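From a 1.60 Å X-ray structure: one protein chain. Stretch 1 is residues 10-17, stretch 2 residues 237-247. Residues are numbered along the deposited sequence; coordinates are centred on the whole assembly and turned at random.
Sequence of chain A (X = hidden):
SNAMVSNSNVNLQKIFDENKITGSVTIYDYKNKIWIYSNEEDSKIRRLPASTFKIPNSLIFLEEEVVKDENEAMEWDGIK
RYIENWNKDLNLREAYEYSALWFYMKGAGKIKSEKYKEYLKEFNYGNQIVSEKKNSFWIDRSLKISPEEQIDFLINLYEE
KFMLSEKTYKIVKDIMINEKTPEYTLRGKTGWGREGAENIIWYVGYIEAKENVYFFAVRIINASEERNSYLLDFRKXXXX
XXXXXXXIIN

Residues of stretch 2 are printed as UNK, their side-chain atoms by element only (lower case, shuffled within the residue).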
ATOM      1  N   VAL A  10      16.972  13.813  -9.608  1.00 54.10           N
ATOM      2  CA  VAL A  10      17.306  15.109  -9.023  1.00 52.14           C
ATOM      3  C   VAL A  10      16.074  16.013  -9.017  1.00 39.84           C
ATOM      4  O   VAL A  10      15.836  16.756  -8.059  1.00 32.00           O
ATOM      5  CB  VAL A  10      18.479  15.777  -9.773  1.00 62.18           C
ATOM      6  CG1 VAL A  10      18.574  17.256  -9.413  1.00 57.97           C
ATOM      7  CG2 VAL A  10      19.794  15.060  -9.451  1.00 59.29           C
ATOM      8  N   ASN A  11      15.298  15.972 -10.103  1.00 30.45           N
ATOM      9  CA  ASN A  11      14.019  16.664 -10.087  1.00 35.48           C
ATOM     10  C   ASN A  11      13.049  15.984  -9.142  1.00 27.76           C
ATOM     11  O   ASN A  11      12.142  16.639  -8.613  1.00 28.06           O
ATOM     12  CB  ASN A  11      13.416  16.733 -11.485  1.00 44.16           C
ATOM     13  CG  ASN A  11      14.175  17.663 -12.397  1.00 57.05           C
ATOM     14  OD1 ASN A  11      15.337  17.989 -12.148  1.00 63.32           O
ATOM     15  ND2 ASN A  11      13.524  18.099 -13.463  1.00 66.82           N
ATOM     16  N   LEU A  12      13.219  14.677  -8.906  1.00 19.36           N
ATOM     17  CA  LEU A  12      12.322  14.022  -7.964  1.00 15.49           C
ATOM     18  C   LEU A  12      12.619  14.466  -6.537  1.00 19.08           C
ATOM     19  O   LEU A  12      11.693  14.729  -5.757  1.00 16.06           O
ATOM     20  CB  LEU A  12      12.414  12.510  -8.091  1.00 19.30           C
ATOM     21  CG  LEU A  12      11.903  11.911  -9.415  1.00 19.79           C
ATOM     22  CD1 LEU A  12      11.894  10.415  -9.319  1.00 18.57           C
ATOM     23  CD2 LEU A  12      10.516  12.443  -9.781  1.00 25.55           C
ATOM     24  N   GLN A  13      13.896  14.525  -6.163  1.00 18.24           N
ATOM     25  CA  GLN A  13      14.232  15.016  -4.831  1.00 19.82           C
ATOM     26  C   GLN A  13      13.740  16.437  -4.612  1.00 17.76           C
ATOM     27  O   GLN A  13      13.384  16.806  -3.487  1.00 18.82           O
ATOM     28  CB  GLN A  13      15.737  14.960  -4.598  1.00 21.90           C
ATOM     29  CG  GLN A  13      16.124  15.410  -3.193  1.00 17.08           C
ATOM     30  CD  GLN A  13      15.590  14.474  -2.139  1.00 16.33           C
ATOM     31  OE1 GLN A  13      15.654  13.257  -2.295  1.00 19.70           O
ATOM     32  NE2 GLN A  13      15.051  15.032  -1.059  1.00 24.58           N
ATOM     33  N   LYS A  14      13.734  17.257  -5.660  1.00 22.88           N
ATOM     34  CA  LYS A  14      13.258  18.629  -5.532  1.00 23.26           C
ATOM     35  C   LYS A  14      11.821  18.695  -5.022  1.00 24.80           C
ATOM     36  O   LYS A  14      11.470  19.646  -4.318  1.00 21.59           O
ATOM     37  CB  LYS A  14      13.394  19.331  -6.887  1.00 33.07           C
ATOM     38  CG  LYS A  14      12.747  20.710  -6.985  1.00 52.63           C
ATOM     39  CD  LYS A  14      12.525  21.125  -8.451  1.00 71.90           C
ATOM     40  CE  LYS A  14      11.491  20.228  -9.161  1.00 76.91           C
ATOM     41  NZ  LYS A  14      11.323  20.546 -10.614  1.00 75.31           N
ATOM     42  N   ILE A  15      10.971  17.723  -5.366  1.00 18.61           N
ATOM     43  CA  ILE A  15       9.590  17.781  -4.897  1.00 18.21           C
ATOM     44  C   ILE A  15       9.551  17.619  -3.389  1.00 17.14           C
ATOM     45  O   ILE A  15       8.754  18.262  -2.691  1.00 18.72           O
ATOM     46  CB  ILE A  15       8.721  16.705  -5.582  1.00 23.89           C
ATOM     47  CG1 ILE A  15       8.732  16.869  -7.101  1.00 24.75           C
ATOM     48  CG2 ILE A  15       7.290  16.767  -5.029  1.00 26.21           C
ATOM     49  CD1 ILE A  15       8.249  15.620  -7.841  1.00 34.73           C
ATOM     50  N   PHE A  16      10.421  16.771  -2.857  1.00 14.28           N
ATOM     51  CA  PHE A  16      10.491  16.606  -1.412  1.00 17.55           C
ATOM     52  C   PHE A  16      11.019  17.868  -0.758  1.00 20.67           C
ATOM     53  O   PHE A  16      10.435  18.374   0.209  1.00 19.58           O
ATOM     54  CB  PHE A  16      11.337  15.371  -1.093  1.00 12.24           C
ATOM     55  CG  PHE A  16      10.600  14.089  -1.351  1.00 18.08           C
ATOM     56  CD1 PHE A  16      10.096  13.325  -0.300  1.00 19.61           C
ATOM     57  CD2 PHE A  16      10.354  13.680  -2.642  1.00 15.42           C
ATOM     58  CE1 PHE A  16       9.395  12.170  -0.544  1.00 15.77           C
ATOM     59  CE2 PHE A  16       9.631  12.524  -2.910  1.00 18.56           C
ATOM     60  CZ  PHE A  16       9.154  11.765  -1.880  1.00 13.81           C
ATOM     61  N   ASP A  17      12.094  18.427  -1.313  1.00 17.72           N
ATOM     62  CA  ASP A  17      12.717  19.614  -0.743  1.00 19.07           C
ATOM     63  C   ASP A  17      11.751  20.789  -0.715  1.00 21.05           C
ATOM     64  O   ASP A  17      11.667  21.515   0.283  1.00 25.88           O
ATOM     65  CB  ASP A  17      13.963  19.989  -1.550  1.00 22.97           C
ATOM     66  CG  ASP A  17      15.079  18.960  -1.418  1.00 27.27           C
ATOM     67  OD1 ASP A  17      14.989  18.071  -0.535  1.00 22.41           O
ATOM     68  OD2 ASP A  17      16.037  19.049  -2.209  1.00 21.72           O
ATOM     69  N   UNK A 237      -1.195  13.407  -5.074  1.00 13.77           N
ATOM     70  CA  UNK A 237      -0.776  14.391  -6.066  1.00 12.73           C
ATOM     71  C   UNK A 237       0.743  14.439  -6.224  1.00 11.04           C
ATOM     72  O   UNK A 237       1.242  14.592  -7.341  1.00 12.60           O
ATOM     73  o   UNK A 237      -0.661  16.987  -9.036  1.00 22.56           O
ATOM     74  c   UNK A 237      -1.317  15.776  -5.699  1.00 17.74           C
ATOM     75  n   UNK A 237      -2.554  16.047  -8.274  1.00 21.61           N
ATOM     76  c   UNK A 237      -1.363  16.633  -8.101  1.00 22.15           C
ATOM     77  c   UNK A 237      -0.903  16.873  -6.664  1.00 21.38           C
ATOM     78  N   UNK A 238       1.495  14.304  -5.125  1.00 14.69           N
ATOM     79  CA  UNK A 238       2.950  14.198  -5.228  1.00 13.83           C
ATOM     80  C   UNK A 238       3.351  13.032  -6.132  1.00 12.54           C
ATOM     81  O   UNK A 238       4.261  13.154  -6.963  1.00 12.74           O
ATOM     82  c   UNK A 238       3.546  14.007  -3.827  1.00 13.00           C
ATOM     83  c   UNK A 238       5.681  12.605  -4.122  1.00 20.13           C
ATOM     84  c   UNK A 238       5.470  14.225  -2.239  1.00 31.76           C
ATOM     85  c   UNK A 238       5.071  13.944  -3.693  1.00 22.17           C
ATOM     86  N   UNK A 239       2.701  11.884  -5.948  1.00 11.81           N
ATOM     87  CA  UNK A 239       2.969  10.720  -6.784  1.00  8.36           C
ATOM     88  C   UNK A 239       2.688  11.033  -8.253  1.00 10.84           C
ATOM     89  O   UNK A 239       3.488  10.687  -9.141  1.00 14.04           O
ATOM     90  c   UNK A 239       2.125   9.549  -6.266  1.00 10.27           C
ATOM     91  o   UNK A 239       2.377   9.376  -4.860  1.00 10.62           O
ATOM     92  c   UNK A 239       2.461   8.262  -6.968  1.00 12.58           C
ATOM     93  N   UNK A 240       1.569  11.709  -8.534  1.00 14.38           N
ATOM     94  CA  UNK A 240       1.216  12.033  -9.918  1.00 15.50           C
ATOM     95  C   UNK A 240       2.215  13.003 -10.513  1.00 13.55           C
ATOM     96  O   UNK A 240       2.540  12.908 -11.698  1.00 13.08           O
ATOM     97 se   UNK A 240      -1.414   9.944 -10.155  1.00 26.34          SE
ATOM     98  c   UNK A 240      -1.296  11.754  -9.407  1.00 18.04           C
ATOM     99  c   UNK A 240      -2.591  10.358 -11.663  1.00 28.37           C
ATOM    100  c   UNK A 240      -0.193  12.633 -10.022  1.00 15.56           C
ATOM    101  N   UNK A 241       2.696  13.943  -9.697  1.00 13.22           N
ATOM    102  CA  UNK A 241       3.745  14.857 -10.156  1.00 12.23           C
ATOM    103  C   UNK A 241       5.026  14.117 -10.537  1.00 10.52           C
ATOM    104  O   UNK A 241       5.650  14.451 -11.547  1.00 14.60           O
ATOM    105  c   UNK A 241       2.922  16.927  -9.002  1.00 16.71           C
ATOM    106  c   UNK A 241       4.033  15.929  -9.091  1.00 19.10           C
ATOM    107 se   UNK A 241       3.185  18.087  -7.452  1.00 34.18          SE
ATOM    108  c   UNK A 241       5.063  18.303  -7.649  1.00 12.22           C
ATOM    109  N   UNK A 242       5.428  13.137  -9.723  1.00 13.44           N
ATOM    110  CA  UNK A 242       6.577  12.313 -10.071  1.00 14.77           C
ATOM    111  C   UNK A 242       6.344  11.587 -11.390  1.00 10.65           C
ATOM    112  O   UNK A 242       7.242  11.552 -12.241  1.00 13.35           O
ATOM    113  c   UNK A 242       6.875  11.316  -8.956  1.00 11.78           C
ATOM    114  N   UNK A 243       5.150  11.009 -11.582  1.00 11.94           N
ATOM    115  CA  UNK A 243       4.863  10.346 -12.852  1.00 11.61           C
ATOM    116  C   UNK A 243       4.981  11.320 -14.032  1.00 14.78           C
ATOM    117  O   UNK A 243       5.562  10.980 -15.074  1.00 12.23           O
ATOM    118  c   UNK A 243       1.669   7.271 -10.578  1.00 13.80           C
ATOM    119  c   UNK A 243       3.221   8.601 -11.881  1.00 11.98           C
ATOM    120  c   UNK A 243       3.976   6.782 -10.480  1.00 12.46           C
ATOM    121  c   UNK A 243       2.705   6.507 -10.104  1.00 12.96           C
ATOM    122  c   UNK A 243       3.451   9.730 -12.864  1.00  9.93           C
ATOM    123  c   UNK A 243       4.248   7.820 -11.384  1.00 12.80           C
ATOM    124  c   UNK A 243       1.920   8.315 -11.473  1.00 10.12           C
ATOM    125  N   UNK A 244       4.425  12.528 -13.893  1.00 12.45           N
ATOM    126  CA  UNK A 244       4.509  13.501 -14.978  1.00 16.55           C
ATOM    127  C   UNK A 244       5.950  13.912 -15.227  1.00 17.46           C
ATOM    128  O   UNK A 244       6.361  14.077 -16.374  1.00 16.05           O
ATOM    129  c   UNK A 244       3.632  14.722 -14.672  1.00 12.04           C
ATOM    130  c   UNK A 244       2.136  14.381 -14.799  1.00 15.99           C
ATOM    131  c   UNK A 244       0.366  16.042 -12.500  1.00 28.50           C
ATOM    132  n   UNK A 244       0.513  16.684 -11.357  1.00 25.49           N
ATOM    133  c   UNK A 244       1.225  15.600 -14.783  1.00 21.94           C
ATOM    134  n   UNK A 244      -0.656  15.209 -12.656  1.00 29.74           N
ATOM    135  n   UNK A 244       1.251  16.251 -13.482  1.00 23.90           N
ATOM    136  N   UNK A 245       6.730  14.094 -14.162  1.00 15.58           N
ATOM    137  CA  UNK A 245       8.140  14.438 -14.333  1.00 21.67           C
ATOM    138  C   UNK A 245       8.870  13.375 -15.150  1.00 16.00           C
ATOM    139  O   UNK A 245       9.717  13.700 -15.997  1.00 19.23           O
ATOM    140  c   UNK A 245      10.714  16.090 -13.638  1.00 34.68           C
ATOM    141  o   UNK A 245      11.682  16.039 -14.428  1.00 37.08           O
ATOM    142  c   UNK A 245       8.788  14.624 -12.959  1.00 21.44           C
ATOM    143  o   UNK A 245      10.082  17.140 -13.360  1.00 45.08           O
ATOM    144  c   UNK A 245      10.292  14.800 -12.985  1.00 27.34           C
ATOM    145  N   UNK A 246       8.517  12.114 -14.958  1.00 14.59           N
ATOM    146  CA  UNK A 246       9.159  10.996 -15.633  1.00 17.76           C
ATOM    147  C   UNK A 246       8.538  10.661 -16.985  1.00 17.04           C
ATOM    148  O   UNK A 246       8.988   9.705 -17.626  1.00 17.56           O
ATOM    149  c   UNK A 246      11.411   9.884 -13.706  1.00 18.05           C
ATOM    150  c   UNK A 246       9.914   9.878 -13.440  1.00 16.41           C
ATOM    151  c   UNK A 246       9.582   8.782 -12.449  1.00 14.23           C
ATOM    152  c   UNK A 246       9.116   9.743 -14.739  1.00 15.84           C
ATOM    153  N   UNK A 247       7.519  11.405 -17.423  1.00 15.03           N
ATOM    154  CA  UNK A 247       6.838  11.112 -18.671  1.00 20.24           C
ATOM    155  C   UNK A 247       5.914   9.922 -18.641  1.00 17.91           C
ATOM    156  O   UNK A 247       5.497   9.460 -19.702  1.00 19.10           O
TER

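Position 237 carries three side-chain carbons in a row, the third bearing one oxygen and one nitrogen; this amide, out of reach of stretch 1, is Gln 237. At position 238 four carbons fork at the second; the CA-to-CB bond points toward stretch 1, and the carbons meet Ile 15 and Phe 16. This is Leu 238, which places CG 3.8 Å from Ile 15 CG2 and CD2 4.1 Å from Phe 16 CE2, while its CD1 lies over one face of the Phe 16 ring.

Position 239 has one carbon carrying an oxygen and a carbon, and its CA-to-CB bond points away from stretch 1: Thr 239, whose hydroxyl is hydrogen-bonded elsewhere in the structure. Position 240 is an unbranched chain of two carbons, selenium and a carbon, out of reach of stretch 1, which identifies selenomethionine, Met 240. The same atoms recur at position 241, but here the CA-to-CB bond points toward stretch 1 and the terminal carbon meets Ile 15. This is Met 241, also selenomethionine, with CE 3.8 Å from Ile 15 CG2.

Position 242 has a single side-chain carbon, which lies against Leu 12: Ala 242. Ala 242 CB is 3.9 Å from Leu 12 CD2, and the small side chain accompanies a close backbone approach, the CA atoms of Leu 12 and Ala 242 being 6.4 Å apart. Position 243 has one carbon followed by a six-carbon ring with no oxygen, and its CA-to-CB bond points away from stretch 1; hence Phe 243. At position 244, three carbons, a nitrogen and a carbon bearing two more nitrogens form a guanidinium side chain out of reach of stretch 1: Arg 244. Arg 244 NH2 donates to Gln 237 OE1 at 2.6 Å, a bond between two side chains of the same helix.

Position 245 has three carbons, the third carrying two oxygens, and reaches Asn 11. It is Glu 245, whose OE2 accepts a hydrogen bond from Asn 11 ND2 at 2.9 Å; its CG also lies 4.0 Å from Leu 12 CD2. At position 246 four carbons fork at the second and an end carbon approaches Leu 12; this is Leu 246, with CD1 4.2 Å from Leu 12 CD1. Position 247 has no side-chain atoms and a phi of 74°, which favours glycine; Gly 247 is the first residue after the helix to leave helical phi/psi, with the backbone bonds of a Schellman motif.

The two helices run nearly antiparallel, at 156°, with axes 10.3 Å apart at closest approach. Leu 12 and Ile 15 form the apolar centre, packing against 238, 241, 242 and 246, and Phe 16 extends it at Leu 238. The Asn 11–Glu 245 hydrogen bond adds a polar link at the more exposed margin.

Stretch 2, residues 237-247: QLTMMAFRELG
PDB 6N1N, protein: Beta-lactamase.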